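Local coordinates for protein endo-xylogalacturonan hydrolase A (Aspergillus tubingensis, PDB 4C2L) that hydrolyses the xylose-substituted galacturonan backbone of xylogalacturonan, a component of the hairy regions of pectin, as a secreted glycoside hydrolase of family 28, at residues D30-I35 and Y56-V61; G190-E195 and C212-P217; S196-I201 and S219-V224; S294-Q299 and D337-N342; G330-K335 and K361-K366. One frame throughout, in Å; residues are numbered along the deposited sequence.

Interaction 1: D30-I35 and Y56-V61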
# COMPACT_ATOMS: atom_id res chain seq x y z
N ASP A 30 11.95 27.14 5.24
CA ASP A 30 10.98 26.12 5.61
C ASP A 30 9.62 26.79 5.86
O ASP A 30 9.52 27.72 6.68
CB ASP A 30 11.47 25.42 6.88
CG ASP A 30 10.72 24.13 7.16
OD1 ASP A 30 9.75 23.82 6.44
OD2 ASP A 30 11.15 23.43 8.10
N ASP A 31 8.58 26.35 5.13
CA ASP A 31 7.22 26.86 5.33
C ASP A 31 6.43 26.10 6.39
O ASP A 31 5.30 26.49 6.72
CB ASP A 31 6.43 26.83 4.01
CG ASP A 31 6.94 27.85 3.00
OD1 ASP A 31 7.37 28.96 3.40
OD2 ASP A 31 6.90 27.55 1.78
N VAL A 32 6.98 25.01 6.91
CA VAL A 32 6.25 24.20 7.89
C VAL A 32 5.73 25.03 9.09
O VAL A 32 4.57 24.90 9.46
CB VAL A 32 7.05 22.95 8.32
CG1 VAL A 32 6.46 22.30 9.56
CG2 VAL A 32 7.09 21.93 7.18
N PRO A 33 6.56 25.92 9.67
CA PRO A 33 5.99 26.66 10.82
C PRO A 33 4.77 27.51 10.46
O PRO A 33 3.81 27.55 11.23
CB PRO A 33 7.16 27.53 11.29
CG PRO A 33 8.35 26.69 10.95
CD PRO A 33 8.02 26.08 9.60
N ALA A 34 4.82 28.18 9.31
CA ALA A 34 3.67 28.95 8.83
C ALA A 34 2.44 28.08 8.65
O ALA A 34 1.32 28.50 8.97
CB ALA A 34 4.00 29.65 7.51
N ILE A 35 2.65 26.86 8.14
CA ILE A 35 1.55 25.92 7.94
C ILE A 35 0.95 25.45 9.27
O ILE A 35 -0.27 25.45 9.45
CB ILE A 35 2.00 24.73 7.07
CG1 ILE A 35 2.42 25.23 5.67
CG2 ILE A 35 0.90 23.68 6.99
CD1 ILE A 35 3.19 24.20 4.84
N TYR A 56 4.67 25.63 -1.76
CA TYR A 56 5.18 25.68 -0.39
C TYR A 56 6.32 24.69 -0.26
O TYR A 56 6.27 23.61 -0.86
CB TYR A 56 4.07 25.32 0.60
CG TYR A 56 3.01 26.40 0.73
CD1 TYR A 56 2.04 26.57 -0.26
CD2 TYR A 56 2.99 27.25 1.83
CE1 TYR A 56 1.07 27.56 -0.14
CE2 TYR A 56 2.04 28.24 1.96
CZ TYR A 56 1.08 28.39 0.97
OH TYR A 56 0.13 29.37 1.11
N TYR A 57 7.34 25.06 0.50
CA TYR A 57 8.55 24.26 0.66
C TYR A 57 8.53 23.72 2.06
O TYR A 57 8.54 24.48 3.02
CB TYR A 57 9.81 25.12 0.41
CG TYR A 57 9.82 25.60 -1.01
CD1 TYR A 57 10.21 24.75 -2.04
CD2 TYR A 57 9.37 26.88 -1.32
CE1 TYR A 57 10.20 25.17 -3.36
CE2 TYR A 57 9.34 27.32 -2.64
CZ TYR A 57 9.76 26.46 -3.65
OH TYR A 57 9.73 26.88 -4.96
N LEU A 58 8.46 22.40 2.18
CA LEU A 58 8.33 21.79 3.48
C LEU A 58 9.65 21.11 3.77
O LEU A 58 9.97 20.08 3.18
CB LEU A 58 7.18 20.77 3.46
CG LEU A 58 5.74 21.34 3.49
CD1 LEU A 58 5.43 22.27 2.35
CD2 LEU A 58 4.76 20.18 3.47
N ASN A 59 10.43 21.69 4.67
CA ASN A 59 11.79 21.20 4.88
C ASN A 59 11.96 20.42 6.19
O ASN A 59 13.10 20.16 6.64
CB ASN A 59 12.77 22.38 4.83
CG ASN A 59 12.77 23.07 3.49
OD1 ASN A 59 12.28 22.52 2.49
ND2 ASN A 59 13.32 24.29 3.44
N SER A 60 10.83 20.03 6.76
CA SER A 60 10.79 19.27 8.00
C SER A 60 9.48 18.52 8.09
O SER A 60 8.60 18.71 7.22
CB SER A 60 10.94 20.23 9.18
OG SER A 60 9.90 21.20 9.17
N VAL A 61 9.32 17.68 9.11
CA VAL A 61 8.07 16.94 9.30
C VAL A 61 6.90 17.92 9.45
O VAL A 61 7.00 18.87 10.23
CB VAL A 61 8.14 16.08 10.57
CG1 VAL A 61 6.77 15.45 10.87
CG2 VAL A 61 9.22 15.01 10.42
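Asp30 grips Asn59 and Ser60, and Asp31 grips Tyr57, so two carboxylates hold the start of a helix against the end of a strand. CG of Asp30 stands anti to the backbone N (chi1 -166°), on the side of Asn59, whose CB is 3.6 Å from Asp30 CG. OD1 takes two N-H groups from opposite faces of the carboxylate plane: Asn59 N at 2.9 Å from Asp30 OD1, and Val32 N, the capping bond of the helix. OD2 uses its syn lone pair for the hydroxyl of Ser60, with OG 2.8 Å from Asp30 OD2, so three bonds fix the rotation of the group. Asp31 N donates to Tyr57 O, and Tyr57 N reaches Asp31 OD2 at 2.8 Å on the anti side, somewhat out of the carboxylate plane. The other oxygen of Asp31 accepts from Gly24 N. Val32 CB and CG2 each lie 3.5 Å from Ser60 OG, the hydroxyl held by Asp30, and CG2 also touches Leu58 CB. Ile35 crosses Leu58 at about a right angle, CD1 to CD1 3.9 Å. The contact joins helix 32-42 to strand 55-58, whose backbone pairs with the parallel strand 77-80, while helix 84-87 touches Ser60 and Val61.

Interaction 2: G190-E195 and C212-P217. With SO4 (sulfate ion), chain E.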
# COMPACT_ATOMS: atom_id res chain seq x y z
N GLY A 190 1.76 1.78 -2.20
CA GLY A 190 0.69 2.76 -2.26
C GLY A 190 0.01 2.96 -0.91
O GLY A 190 -0.19 4.09 -0.45
N PHE A 191 -0.42 1.86 -0.30
CA PHE A 191 -1.17 1.93 0.96
C PHE A 191 -0.74 0.75 1.79
O PHE A 191 -0.88 -0.39 1.35
CB PHE A 191 -2.68 1.81 0.71
CG PHE A 191 -3.21 2.84 -0.23
CD1 PHE A 191 -3.15 2.64 -1.60
CD2 PHE A 191 -3.75 4.02 0.26
CE1 PHE A 191 -3.62 3.61 -2.48
CE2 PHE A 191 -4.23 4.99 -0.61
CZ PHE A 191 -4.16 4.78 -1.98
N ASP A 192 -0.21 1.02 2.98
CA ASP A 192 0.09 -0.03 3.93
C ASP A 192 -0.96 0.12 5.01
O ASP A 192 -0.90 1.07 5.80
CB ASP A 192 1.48 0.18 4.55
CG ASP A 192 2.61 -0.35 3.68
OD1 ASP A 192 2.37 -0.91 2.60
OD2 ASP A 192 3.76 -0.20 4.12
N ILE A 193 -1.94 -0.79 5.03
CA ILE A 193 -3.07 -0.66 5.95
C ILE A 193 -2.88 -1.65 7.08
O ILE A 193 -2.99 -2.86 6.88
CB ILE A 193 -4.43 -0.88 5.23
CG1 ILE A 193 -4.54 0.05 4.00
CG2 ILE A 193 -5.59 -0.69 6.20
CD1 ILE A 193 -4.45 1.54 4.31
N GLY A 194 -2.53 -1.13 8.26
CA GLY A 194 -2.32 -1.95 9.44
C GLY A 194 -3.49 -1.83 10.40
O GLY A 194 -4.66 -1.84 9.98
N GLU A 195 -3.18 -1.71 11.69
CA GLU A 195 -4.18 -1.72 12.74
C GLU A 195 -5.18 -0.60 12.54
O GLU A 195 -4.86 0.59 12.74
CB GLU A 195 -3.51 -1.58 14.11
CG GLU A 195 -4.46 -1.82 15.27
CD GLU A 195 -3.92 -1.31 16.60
OE1 GLU A 195 -2.78 -0.82 16.67
OE2 GLU A 195 -4.67 -1.41 17.60
N CYS A 212 0.83 -2.37 -4.24
CA CYS A 212 -0.20 -1.40 -4.52
C CYS A 212 -0.95 -1.10 -3.21
O CYS A 212 -0.98 0.04 -2.73
CB CYS A 212 -1.14 -1.94 -5.61
SG CYS A 212 -2.12 -0.58 -6.27
N VAL A 213 -1.53 -2.14 -2.63
CA VAL A 213 -2.16 -2.08 -1.30
C VAL A 213 -1.62 -3.28 -0.57
O VAL A 213 -1.61 -4.39 -1.13
CB VAL A 213 -3.71 -2.17 -1.38
CG1 VAL A 213 -4.31 -2.16 0.03
CG2 VAL A 213 -4.29 -1.03 -2.21
N ALA A 214 -1.11 -3.07 0.64
CA ALA A 214 -0.67 -4.16 1.48
C ALA A 214 -1.51 -4.15 2.74
O ALA A 214 -1.66 -3.11 3.39
CB ALA A 214 0.81 -4.02 1.83
N PHE A 215 -2.11 -5.31 3.03
CA PHE A 215 -2.84 -5.46 4.26
C PHE A 215 -1.92 -6.04 5.30
O PHE A 215 -1.43 -7.18 5.21
CB PHE A 215 -4.09 -6.31 4.05
CG PHE A 215 -4.93 -5.84 2.89
CD1 PHE A 215 -5.77 -4.74 3.04
CD2 PHE A 215 -4.85 -6.48 1.66
CE1 PHE A 215 -6.55 -4.29 1.97
CE2 PHE A 215 -5.63 -6.04 0.58
CZ PHE A 215 -6.46 -4.93 0.74
N LYS A 216 -1.66 -5.20 6.30
CA LYS A 216 -0.68 -5.51 7.32
C LYS A 216 -1.41 -6.00 8.58
O LYS A 216 -2.64 -5.91 8.65
CB LYS A 216 0.14 -4.25 7.61
CG LYS A 216 0.87 -3.73 6.38
CD LYS A 216 1.87 -4.76 5.87
CE LYS A 216 2.92 -4.15 4.93
NZ LYS A 216 3.73 -5.23 4.28
N PRO A 217 -0.66 -6.50 9.57
CA PRO A 217 -1.28 -7.06 10.77
C PRO A 217 -2.29 -6.13 11.43
O PRO A 217 -2.05 -4.91 11.53
CB PRO A 217 -0.08 -7.30 11.69
CG PRO A 217 0.99 -7.69 10.73
CD PRO A 217 0.80 -6.73 9.57
S SO4 E . 6.84 -7.00 3.59
O1 SO4 E . 7.37 -6.79 2.23
O2 SO4 E . 7.67 -8.02 4.27
O3 SO4 E . 5.44 -7.42 3.43
O4 SO4 E . 6.95 -5.75 4.37
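Phe191, Asp192 and Ile193 run parallel to Val213, Ala214 and Phe215, the two short strands 4.8 Å apart at closest approach and inclined by 13°. Straight backbone bonds tie them: Ala214 N to Phe191 O, Ile193 N to Ala214 O, and Lys216 N to Ile193 O, the last at 2.8 Å. At the leading end the bond from Phe191 N to Cys212 O is weak. Phe191, Ile193, Val213 and Phe215 point to one face. There Phe191 CD1 lies 3.9 Å from Val213 CG2, and Cys212 O lies at the edge of the Phe191 ring, near its plane. The ring meets Phe170 edge-to-face, while Phe215 packs on Ile251 and Val253 of strand 246-259. Asp192 and Ala214 occupy the other face, with OD1 of Asp192 3.6 Å from Ala214 CB. Lys216 bends at chi2 (-62°), and farther out its CE passes 4.0 Å from Asp192 CG. Its NZ donates to Gly238 O and lies 2.9 Å from O3 of a sulfate, probably from the crystallisation liquor, with a weak bond to O4. The contact is therefore two-sided: an apolar face turned into the beta-helix, and a mixed face, with Asp192 beside Ala214, near Asp210, the proton donor by similarity. On that side opposite charges lie near each other without a salt bridge, Asp192 OD1 being 4.8 Å from Lys216 NZ, which Gly238 O holds.

Interaction 3: S196-I201 and S219-V224. With NAG (2-acetamido-2-deoxy-beta-D-glucopyranose), chain B.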
# COMPACT_ATOMS: atom_id res chain seq x y z
N SER A 196 -6.39 -0.97 12.10
CA SER A 196 -7.40 0.00 11.75
C SER A 196 -8.69 -0.73 11.48
O SER A 196 -8.70 -1.95 11.32
CB SER A 196 -7.00 0.78 10.48
OG SER A 196 -6.79 -0.10 9.39
N THR A 197 -9.78 0.02 11.43
CA THR A 197 -11.07 -0.50 10.99
C THR A 197 -11.76 0.50 10.08
O THR A 197 -11.63 1.71 10.28
CB THR A 197 -12.00 -0.80 12.19
OG1 THR A 197 -12.17 0.39 12.96
CG2 THR A 197 -11.42 -1.90 13.07
N TYR A 198 -12.49 -0.01 9.10
CA TYR A 198 -13.30 0.79 8.19
C TYR A 198 -12.45 1.77 7.40
O TYR A 198 -12.66 2.99 7.41
CB TYR A 198 -14.46 1.48 8.92
CG TYR A 198 -15.21 0.53 9.83
CD1 TYR A 198 -16.00 -0.50 9.30
CD2 TYR A 198 -15.13 0.65 11.21
CE1 TYR A 198 -16.67 -1.39 10.13
CE2 TYR A 198 -15.81 -0.22 12.05
CZ TYR A 198 -16.57 -1.24 11.51
OH TYR A 198 -17.22 -2.10 12.37
N VAL A 199 -11.45 1.21 6.72
CA VAL A 199 -10.65 1.96 5.76
C VAL A 199 -11.20 1.67 4.37
O VAL A 199 -11.46 0.51 4.02
CB VAL A 199 -9.16 1.55 5.85
CG1 VAL A 199 -8.34 2.21 4.74
CG2 VAL A 199 -8.58 1.93 7.21
N THR A 200 -11.38 2.73 3.59
CA THR A 200 -11.83 2.59 2.20
C THR A 200 -10.83 3.28 1.27
O THR A 200 -10.38 4.40 1.54
CB THR A 200 -13.24 3.17 1.99
OG1 THR A 200 -14.17 2.45 2.80
CG2 THR A 200 -13.67 3.05 0.52
N ILE A 201 -10.50 2.59 0.19
CA ILE A 201 -9.61 3.13 -0.83
C ILE A 201 -10.39 3.00 -2.13
O ILE A 201 -10.76 1.89 -2.51
CB ILE A 201 -8.30 2.32 -0.93
CG1 ILE A 201 -7.52 2.42 0.37
CG2 ILE A 201 -7.44 2.81 -2.10
CD1 ILE A 201 -6.47 1.34 0.54
N SER A 219 -5.22 -5.23 10.27
CA SER A 219 -6.21 -4.60 9.39
C SER A 219 -7.52 -5.38 9.45
O SER A 219 -7.54 -6.61 9.51
CB SER A 219 -5.70 -4.46 7.95
OG SER A 219 -5.14 -5.67 7.47
N ASN A 220 -8.62 -4.63 9.43
CA ASN A 220 -9.96 -5.21 9.58
C ASN A 220 -10.96 -4.28 8.93
O ASN A 220 -10.92 -3.06 9.13
CB ASN A 220 -10.27 -5.36 11.08
CG ASN A 220 -11.53 -6.17 11.36
OD1 ASN A 220 -12.07 -6.85 10.49
ND2 ASN A 220 -12.00 -6.09 12.62
N TYR A 221 -11.88 -4.86 8.15
CA TYR A 221 -12.90 -4.09 7.44
C TYR A 221 -12.27 -3.04 6.53
O TYR A 221 -12.42 -1.82 6.74
CB TYR A 221 -13.91 -3.46 8.41
CG TYR A 221 -14.72 -4.49 9.16
CD1 TYR A 221 -15.61 -5.33 8.50
CD2 TYR A 221 -14.59 -4.62 10.55
CE1 TYR A 221 -16.34 -6.29 9.19
CE2 TYR A 221 -15.33 -5.57 11.25
CZ TYR A 221 -16.20 -6.39 10.56
OH TYR A 221 -16.93 -7.34 11.25
N VAL A 222 -11.57 -3.52 5.51
CA VAL A 222 -10.99 -2.66 4.48
C VAL A 222 -11.70 -2.95 3.17
O VAL A 222 -11.87 -4.12 2.79
CB VAL A 222 -9.47 -2.88 4.30
CG1 VAL A 222 -8.88 -1.86 3.31
CG2 VAL A 222 -8.76 -2.77 5.66
N THR A 223 -12.10 -1.88 2.49
CA THR A 223 -12.67 -1.99 1.16
C THR A 223 -11.79 -1.24 0.20
O THR A 223 -11.43 -0.08 0.45
CB THR A 223 -14.08 -1.38 1.13
OG1 THR A 223 -14.93 -2.13 2.00
CG2 THR A 223 -14.67 -1.42 -0.28
N VAL A 224 -11.44 -1.90 -0.90
CA VAL A 224 -10.74 -1.24 -1.97
C VAL A 224 -11.65 -1.44 -3.19
O VAL A 224 -11.94 -2.57 -3.58
CB VAL A 224 -9.36 -1.90 -2.26
CG1 VAL A 224 -8.65 -1.18 -3.41
CG2 VAL A 224 -8.47 -1.91 -1.01
C1 NAG B . -18.42 -5.23 5.36
C2 NAG B . -19.03 -4.18 4.42
C3 NAG B . -19.19 -2.79 5.04
C4 NAG B . -19.57 -2.81 6.52
C5 NAG B . -18.81 -3.89 7.28
C6 NAG B . -19.28 -4.00 8.72
C7 NAG B . -18.60 -4.57 2.06
C8 NAG B . -17.68 -4.34 0.90
N2 NAG B . -18.23 -4.03 3.22
O3 NAG B . -20.22 -2.15 4.33
O4 NAG B . -19.33 -1.52 7.07
O5 NAG B . -18.99 -5.15 6.65
O6 NAG B . -20.63 -4.41 8.69
O7 NAG B . -19.62 -5.23 1.95
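Tyr198 and Tyr221 form the aromatic part of a parallel pairing between successive coils of the beta-helix, where both segments turn a corner and run on as strands 199-201 and 222-224. The strand axes lie 4.7 Å apart and 7° from parallel. Beyond the corner, Thr223 N donates to Val199 O at 2.9 Å, and Ile201 N to Thr223 O at 2.8 Å; at and before it, the bonds from Asn220 N to Ser196 O and from Tyr198 N to Asn220 O are weak, while Val199 N donates to Tyr221 O. The two tyrosines lie side by side and point the same way, their planes 9° apart but so slid that the rings barely overlap. Instead, Tyr198 CD1 rests 3.7 Å from Tyr221 CB. Asn220 OD1, which accepts from Asn250 ND2, lies above the Tyr221 plane toward the rim. An N-acetylglucosamine approaches both rings, its C5 3.7 Å from Tyr221 CD1 and its C6 at the edge of Tyr198. Val199, Ile201, Val222 and Val224 turn to the opposite face from Thr200 and Thr223. The chemistry is thus divided: aliphatic side chains pack with Phe191, Ile193 and Phe215, while the two tyrosines and Thr223 lie against the protein's own attached glycan.

Interaction 4: S294-Q299 and D337-N342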
# COMPACT_ATOMS: atom_id res chain seq x y z
N SER A 294 1.01 -8.94 -15.88
CA SER A 294 1.55 -9.20 -14.54
C SER A 294 2.14 -10.61 -14.49
O SER A 294 1.69 -11.49 -15.21
CB SER A 294 0.47 -8.99 -13.50
OG SER A 294 0.11 -7.62 -13.45
N ASP A 295 3.15 -10.83 -13.65
CA ASP A 295 3.86 -12.12 -13.71
C ASP A 295 3.01 -13.31 -13.23
O ASP A 295 3.06 -14.39 -13.82
CB ASP A 295 5.20 -12.07 -12.98
CG ASP A 295 6.12 -10.99 -13.54
OD1 ASP A 295 6.09 -10.73 -14.76
OD2 ASP A 295 6.87 -10.39 -12.73
N TYR A 296 2.27 -13.12 -12.15
CA TYR A 296 1.26 -14.07 -11.71
C TYR A 296 -0.05 -13.33 -11.53
O TYR A 296 -0.06 -12.16 -11.13
CB TYR A 296 1.62 -14.68 -10.35
CG TYR A 296 2.75 -15.67 -10.30
CD1 TYR A 296 2.80 -16.77 -11.18
CD2 TYR A 296 3.74 -15.57 -9.32
CE1 TYR A 296 3.83 -17.69 -11.10
CE2 TYR A 296 4.76 -16.50 -9.23
CZ TYR A 296 4.80 -17.56 -10.12
OH TYR A 296 5.82 -18.47 -10.03
N ALA A 297 -1.15 -14.02 -11.78
CA ALA A 297 -2.46 -13.49 -11.49
C ALA A 297 -2.71 -13.56 -9.98
O ALA A 297 -3.29 -12.65 -9.39
CB ALA A 297 -3.53 -14.28 -12.23
N PHE A 298 -2.30 -14.67 -9.37
CA PHE A 298 -2.47 -14.84 -7.92
C PHE A 298 -1.34 -15.66 -7.35
O PHE A 298 -0.82 -16.58 -8.01
CB PHE A 298 -3.82 -15.47 -7.59
CG PHE A 298 -4.25 -15.23 -6.17
CD1 PHE A 298 -4.90 -14.04 -5.83
CD2 PHE A 298 -3.99 -16.15 -5.17
CE1 PHE A 298 -5.28 -13.79 -4.51
CE2 PHE A 298 -4.38 -15.91 -3.85
CZ PHE A 298 -5.02 -14.72 -3.52
N GLN A 299 -0.95 -15.35 -6.12
CA GLN A 299 0.15 -16.07 -5.52
C GLN A 299 -0.08 -16.23 -4.04
O GLN A 299 -0.53 -15.30 -3.38
CB GLN A 299 1.48 -15.35 -5.79
CG GLN A 299 2.69 -16.07 -5.25
CD GLN A 299 4.00 -15.41 -5.61
OE1 GLN A 299 4.03 -14.27 -6.09
NE2 GLN A 299 5.11 -16.12 -5.36
N ASP A 337 5.23 -18.12 -17.83
CA ASP A 337 4.50 -18.87 -18.84
C ASP A 337 5.03 -20.32 -18.85
O ASP A 337 6.23 -20.54 -18.98
CB ASP A 337 4.71 -18.19 -20.20
CG ASP A 337 3.74 -18.67 -21.26
OD1 ASP A 337 3.30 -19.83 -21.21
OD2 ASP A 337 3.41 -17.87 -22.17
N PRO A 338 4.13 -21.32 -18.71
CA PRO A 338 2.66 -21.36 -18.76
C PRO A 338 1.92 -21.12 -17.42
O PRO A 338 0.69 -21.12 -17.40
CB PRO A 338 2.39 -22.79 -19.21
CG PRO A 338 3.49 -23.57 -18.57
CD PRO A 338 4.70 -22.68 -18.57
N VAL A 339 2.68 -20.91 -16.35
CA VAL A 339 2.11 -20.77 -15.01
C VAL A 339 1.52 -19.37 -14.83
O VAL A 339 2.22 -18.38 -15.03
CB VAL A 339 3.17 -21.07 -13.92
CG1 VAL A 339 2.57 -20.93 -12.53
CG2 VAL A 339 3.75 -22.47 -14.12
N VAL A 340 0.24 -19.31 -14.45
CA VAL A 340 -0.44 -18.03 -14.21
C VAL A 340 -0.70 -17.76 -12.72
O VAL A 340 -1.09 -16.65 -12.34
CB VAL A 340 -1.77 -17.94 -15.00
CG1 VAL A 340 -1.51 -18.09 -16.50
CG2 VAL A 340 -2.76 -18.99 -14.51
N ALA A 341 -0.51 -18.79 -11.90
CA ALA A 341 -0.70 -18.66 -10.44
C ALA A 341 0.15 -19.68 -9.70
O ALA A 341 0.33 -20.79 -10.18
CB ALA A 341 -2.17 -18.82 -10.08
N ASN A 342 0.65 -19.30 -8.53
CA ASN A 342 1.49 -20.17 -7.72
C ASN A 342 0.91 -20.17 -6.31
O ASN A 342 1.11 -19.22 -5.55
CB ASN A 342 2.94 -19.66 -7.71
CG ASN A 342 3.94 -20.71 -7.22
OD1 ASN A 342 3.59 -21.62 -6.46
ND2 ASN A 342 5.18 -20.59 -7.67
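Tyr296 reaches across to the strand of Val339 to Asn342, and its side chain makes several of the contacts. Starting at the root, CB lies 3.9 Å from Val340 O. CG stands anti to the carbonyl carbon (chi1 -73°), and the side chain lies beside those of Val339 and Asn342: CD1 comes close to the peptide joining Val340 and Ala341, and CE1 meets Val339 CG1 at 3.8 Å. Farther out, Asn342 CB sits over one face of the ring, a CH-pi contact with CB 4.0 Å from the Tyr296 centroid, and nearest to CZ. At the tip, OH accepts from Asn342 ND2 at 3.2 Å. That bond is nearly straight at 168° and lies in the amide plane, which stands at 87° to the ring. Asn342 thus touches the tyrosine twice, by CB over the face and by ND2 at the hydroxyl; its OD1 accepts from Ser387 N. Tyr336 stacks on the Tyr296 ring as well.

The backbones meet around a corner at Ala297, where the register shifts by one residue. Ala297 N donates to Val340 O at 2.7 Å, a carbonyl that Ala297 CB also approaches to 3.4 Å, and Asn342 N donates to Phe298 O at 3.1 Å. Phe298 N is buried with no partner in the model. Phe298 turns its ring away from this strand to meet Phe286 edge-to-face. Parallel pairing of consecutive coils is the hallmark of the right-handed beta-helix of family 28, and here it joins strands 296-301 and 339-344.

Interaction 5: G330-K335 and K361-K366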
# COMPACT_ATOMS: atom_id res chain seq x y z
N GLY A 330 -7.61 -11.55 -18.22
CA GLY A 330 -6.43 -10.96 -18.80
C GLY A 330 -5.33 -11.95 -19.08
O GLY A 330 -5.56 -13.17 -19.14
N THR A 331 -4.12 -11.42 -19.26
CA THR A 331 -2.98 -12.17 -19.74
C THR A 331 -1.80 -11.84 -18.86
O THR A 331 -1.52 -10.67 -18.60
CB THR A 331 -2.65 -11.78 -21.20
OG1 THR A 331 -3.85 -11.79 -21.98
CG2 THR A 331 -1.66 -12.75 -21.82
N THR A 332 -1.10 -12.88 -18.41
CA THR A 332 0.13 -12.71 -17.65
C THR A 332 1.30 -12.38 -18.58
O THR A 332 1.16 -12.38 -19.80
CB THR A 332 0.47 -13.94 -16.80
OG1 THR A 332 0.47 -15.12 -17.63
CG2 THR A 332 -0.53 -14.12 -15.65
N SER A 333 2.45 -12.09 -17.98
CA SER A 333 3.68 -11.85 -18.71
C SER A 333 4.30 -13.15 -19.22
O SER A 333 3.83 -14.24 -18.89
CB SER A 333 4.68 -11.15 -17.79
OG SER A 333 5.22 -12.08 -16.87
N ASP A 334 5.39 -13.02 -19.98
CA ASP A 334 6.19 -14.16 -20.44
C ASP A 334 6.92 -14.86 -19.32
O ASP A 334 7.33 -16.01 -19.47
CB ASP A 334 7.27 -13.68 -21.43
CG ASP A 334 6.70 -13.17 -22.73
OD1 ASP A 334 5.63 -13.67 -23.17
OD2 ASP A 334 7.33 -12.26 -23.32
N LYS A 335 7.10 -14.19 -18.19
CA LYS A 335 8.08 -14.62 -17.21
C LYS A 335 7.90 -16.06 -16.73
O LYS A 335 8.86 -16.82 -16.70
CB LYS A 335 8.11 -13.68 -16.01
CG LYS A 335 9.17 -14.07 -15.00
CD LYS A 335 9.28 -13.06 -13.88
CE LYS A 335 10.45 -13.41 -12.98
NZ LYS A 335 10.56 -12.41 -11.90
N LYS A 361 -4.90 -16.20 -18.84
CA LYS A 361 -4.01 -17.04 -19.64
C LYS A 361 -2.62 -16.45 -19.71
O LYS A 361 -2.45 -15.23 -19.59
CB LYS A 361 -4.58 -17.21 -21.05
CG LYS A 361 -5.82 -18.10 -21.11
CD LYS A 361 -6.50 -18.04 -22.47
CE LYS A 361 -7.32 -19.30 -22.73
NZ LYS A 361 -8.17 -19.70 -21.57
N ALA A 362 -1.63 -17.31 -19.91
CA ALA A 362 -0.27 -16.88 -20.21
C ALA A 362 -0.24 -16.45 -21.70
O ALA A 362 -1.19 -16.71 -22.42
CB ALA A 362 0.70 -18.01 -19.93
N PRO A 363 0.83 -15.75 -22.14
CA PRO A 363 0.91 -15.34 -23.56
C PRO A 363 0.76 -16.51 -24.56
O PRO A 363 0.16 -16.32 -25.62
CB PRO A 363 2.30 -14.71 -23.64
CG PRO A 363 2.46 -14.08 -22.28
CD PRO A 363 1.90 -15.12 -21.34
N SER A 364 1.30 -17.67 -24.22
CA SER A 364 1.16 -18.90 -25.02
C SER A 364 -0.29 -19.40 -25.17
O SER A 364 -0.56 -20.25 -26.02
CB SER A 364 1.97 -20.02 -24.38
OG SER A 364 1.41 -20.39 -23.12
N GLY A 365 -1.19 -18.89 -24.33
CA GLY A 365 -2.57 -19.37 -24.31
C GLY A 365 -2.81 -20.41 -23.22
O GLY A 365 -3.95 -20.74 -22.91
N LYS A 366 -1.74 -20.93 -22.62
CA LYS A 366 -1.86 -21.89 -21.53
C LYS A 366 -2.22 -21.21 -20.21
O LYS A 366 -2.14 -19.97 -20.12
CB LYS A 366 -0.57 -22.71 -21.40
CG LYS A 366 -0.42 -23.71 -22.54
CD LYS A 366 1.01 -24.20 -22.66
CE LYS A 366 1.12 -25.21 -23.79
NZ LYS A 366 2.45 -25.88 -23.76
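Thr331 and Lys361 are joined by a single backbone bridge made of two hydrogen bonds. Lys361 N donates to Gly330 O at 3.1 Å, in the plane of that carbonyl, and Thr332 N donates to Lys361 O at 3.0 Å. The same Lys361 O also receives a CA-H...O contact from Thr331 CA, at 3.1 Å, so one carbonyl is approached by two neighbouring residues. Gly330 turns the corner just before the bridge with a positive phi of 113°, where a side chain would jam against the preceding carbonyl.

Van der Waals contacts make up the rest, mostly around Pro363. Its CD lies 3.2 Å from Thr332 O and equally close to Ser333 O, so the proline ring is seated against two successive carbonyls. Asp334 crosses the ring obliquely, and its OD1 comes to 3.3 Å from Pro363 CG. Thr332 has OG1 between its backbone N and carbonyl carbon (chi1 52°), which puts the hydroxyl 3.2 Å from Ala362 CA. Thr331 turns CG2 toward Lys361 O and the Pro363 nitrogen.

Hydrogen bonds within each segment shape the two loops. Ser333 OG accepts from Lys335 N and Ser364 OG from Lys366 N, each an ST turn; these hydroxyls also bond Asp295 and Asp337. Gly365 N closes on Ala362 O at 2.9 Å in a type I beta turn, and Ala362 N bonds Lys366 O. The arrangement is that of loops joining the strands of a beta-helix: adjacent coils meet by a short backbone bridge as they leave strands 319-329 and 350-358, then turn toward strands 339-344 and 368-372.

The five contacts follow the beta-helix from its N-terminal end toward its C-terminal end. Interaction 1 lies at one extreme, its centre about 45 Å from that of interaction 4 and about 48 Å from that of interaction 5. Interactions 2 and 3 join the same successive coils on different faces and meet inside, where Phe215 CE1 is 3.6 Å from Val222 CG1. Interactions 4 and 5 are similarly coupled, their centres about 8 Å apart, through Asp295 with Ser333 and Asp337 with Ser364. Interaction 2 is near the catalytic residues inferred by similarity, with the Asp192 side chain about 7 Å from that of Asp210; the Asp295 side chain, on a segment of interaction 4, is about 8 Å from that of His233.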